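Local coordinates for acyl-coenzyme A oxidase 1 (Yarrowia lipolytica, PDB 5Y9D), which catalyses the FAD-dependent oxidation of saturated acyl-CoAs to trans-2-enoyl-CoAs with oxygen as electron acceptor, releasing hydrogen peroxide in peroxisomal fatty acid beta-oxidation, at residues A[315-319]-A[420-425]. Numbering follows the deposited sequence.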
loop_
_atom_site.group_PDB
_atom_site.type_symbol
_atom_site.label_atom_id
_atom_site.label_comp_id
_atom_site.label_asym_id
_atom_site.label_seq_id
_atom_site.Cartn_x
_atom_site.Cartn_y
_atom_site.Cartn_z
ATOM N N MET A 315 11.572 -0.588 -15.547
ATOM C CA MET A 315 10.918 -0.704 -14.218
ATOM C C MET A 315 11.725 -1.371 -13.087
ATOM O O MET A 315 11.394 -1.194 -11.901
ATOM C CB MET A 315 9.569 -1.382 -14.350
ATOM C CG MET A 315 8.528 -0.427 -14.879
ATOM S SD MET A 315 7.015 -1.267 -15.338
ATOM C CE MET A 315 6.562 -0.322 -16.777
ATOM N N ILE A 316 12.765 -2.128 -13.430
ATOM C CA ILE A 316 13.591 -2.708 -12.411
ATOM C C ILE A 316 14.398 -1.553 -11.786
ATOM O O ILE A 316 14.569 -1.491 -10.580
ATOM C CB ILE A 316 14.479 -3.838 -12.943
ATOM C CG1 ILE A 316 13.645 -4.946 -13.587
ATOM C CG2 ILE A 316 15.250 -4.504 -11.821
ATOM C CD1 ILE A 316 14.400 -5.693 -14.670
ATOM N N ALA A 317 14.831 -0.616 -12.601
ATOM C CA ALA A 317 15.597 0.531 -12.128
ATOM C C ALA A 317 14.725 1.487 -11.341
ATOM O O ALA A 317 15.140 1.956 -10.288
ATOM C CB ALA A 317 16.250 1.253 -13.303
ATOM N N ASP A 318 13.525 1.790 -11.838
ATOM C CA ASP A 318 12.630 2.645 -11.072
ATOM C C ASP A 318 12.520 2.098 -9.679
ATOM O O ASP A 318 12.664 2.838 -8.733
ATOM C CB ASP A 318 11.218 2.747 -11.650
ATOM C CG ASP A 318 11.187 3.206 -13.081
ATOM O OD1 ASP A 318 12.111 3.937 -13.503
ATOM O OD2 ASP A 318 10.221 2.811 -13.781
ATOM N N SER A 319 12.291 0.800 -9.544
ATOM C CA SER A 319 12.173 0.190 -8.244
ATOM C C SER A 319 13.374 0.523 -7.358
ATOM O O SER A 319 13.203 0.882 -6.203
ATOM C CB SER A 319 12.007 -1.330 -8.359
ATOM O OG SER A 319 10.810 -1.681 -9.020
ATOM N N MET A 420 11.464 -10.390 -12.739
ATOM C CA MET A 420 12.214 -9.349 -12.063
ATOM C C MET A 420 11.424 -8.023 -11.959
ATOM O O MET A 420 11.472 -7.346 -10.940
ATOM C CB MET A 420 13.545 -9.116 -12.737
ATOM C CG MET A 420 14.439 -8.272 -11.864
ATOM S SD MET A 420 15.695 -9.252 -11.061
ATOM C CE MET A 420 16.868 -9.240 -12.453
ATOM N N LYS A 421 10.688 -7.665 -13.002
ATOM C CA LYS A 421 9.747 -6.535 -12.938
ATOM C C LYS A 421 8.735 -6.747 -11.821
ATOM O O LYS A 421 8.584 -5.908 -10.938
ATOM C CB LYS A 421 9.032 -6.348 -14.285
ATOM C CG LYS A 421 8.100 -5.156 -14.388
ATOM C CD LYS A 421 6.714 -5.420 -13.819
ATOM C CE LYS A 421 5.671 -4.515 -14.461
ATOM N NZ LYS A 421 4.275 -4.854 -14.077
ATOM N N ALA A 422 8.038 -7.867 -11.839
ATOM C CA ALA A 422 7.008 -8.058 -10.847
ATOM C C ALA A 422 7.554 -7.932 -9.429
ATOM O O ALA A 422 7.062 -7.148 -8.629
ATOM C CB ALA A 422 6.286 -9.386 -11.050
ATOM N N PHE A 423 8.587 -8.676 -9.110
ATOM C CA PHE A 423 9.033 -8.714 -7.716
ATOM C C PHE A 423 9.700 -7.435 -7.291
ATOM O O PHE A 423 9.434 -6.959 -6.154
ATOM C CB PHE A 423 9.898 -9.935 -7.437
ATOM C CG PHE A 423 9.141 -11.208 -7.609
ATOM C CD1 PHE A 423 8.127 -11.526 -6.729
ATOM C CD2 PHE A 423 9.388 -12.052 -8.682
ATOM C CE1 PHE A 423 7.397 -12.691 -6.882
ATOM C CE2 PHE A 423 8.648 -13.215 -8.849
ATOM C CZ PHE A 423 7.644 -13.540 -7.949
ATOM N N THR A 424 10.522 -6.848 -8.167
ATOM C CA THR A 424 11.089 -5.569 -7.805
ATOM C C THR A 424 10.079 -4.460 -7.639
ATOM O O THR A 424 10.245 -3.684 -6.727
ATOM C CB THR A 424 12.225 -5.116 -8.683
ATOM O OG1 THR A 424 11.788 -4.962 -10.036
ATOM C CG2 THR A 424 13.384 -6.127 -8.541
ATOM N N THR A 425 9.015 -4.407 -8.445
ATOM C CA THR A 425 7.977 -3.373 -8.257
ATOM C C THR A 425 7.082 -3.622 -7.012
ATOM O O THR A 425 6.722 -2.698 -6.315
ATOM C CB THR A 425 7.113 -3.152 -9.521
ATOM O OG1 THR A 425 6.386 -4.356 -9.889
ATOM C CG2 THR A 425 8.011 -2.696 -10.652
#
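Met-315 lies alongside Lys-421, the two side chains running in the same direction, so that SD of the methionine rests on the CE methylene of the lysine at 3.6 Å. Lys-421 gets there with CG anti to its backbone N (chi1 -176°) and a bend at the next bond; its NZ runs on to the carbonyls of Gln-460, Trp-463 and Gly-465 and to Asn-467 OD1, a buried amine held by four oxygens, which would favour its charged form. The Met-315 side chain also touches Glu-464, probably the catalytic proton acceptor. Next comes Ile-316, whose CD1 and CG1 both meet CG of Met-420, the two side chains crossing at about a right angle, with the CD1 to CG distance 3.8 Å. CG2 of the isoleucine touches both CG of Met-420 and OG1 of Thr-424. With an alanine here, CG1, CG2 and CD1 are gone, and a gap beside Met-420 CG is likely to open, leaving the Met-420 side chain less restrained on that side. The segments belong to helices 306-334 and 400-437 of the C-alpha1 domain, part of the helical fold of acyl-CoA oxidases, and run nearly parallel here, their axes 8.6 Å apart at an angle of 16°. One turn on, Ser-319 points its CB toward the other helix. Its OG donates a hydrogen bond to Met-315 O (3.0 Å), a carbonyl that also takes the backbone N-H of Ser-319, while the same OG lies 3.1 Å from Thr-424 O and 3.4 Å from the CG2 methyl of Thr-425. Thr-424 does likewise on its own helix: OG1, set between backbone N and carbonyl carbon (chi1 61°), donates a hydrogen bond to Met-420 O at 2.6 Å, on the opposite face of that carbonyl's plane from its own backbone N.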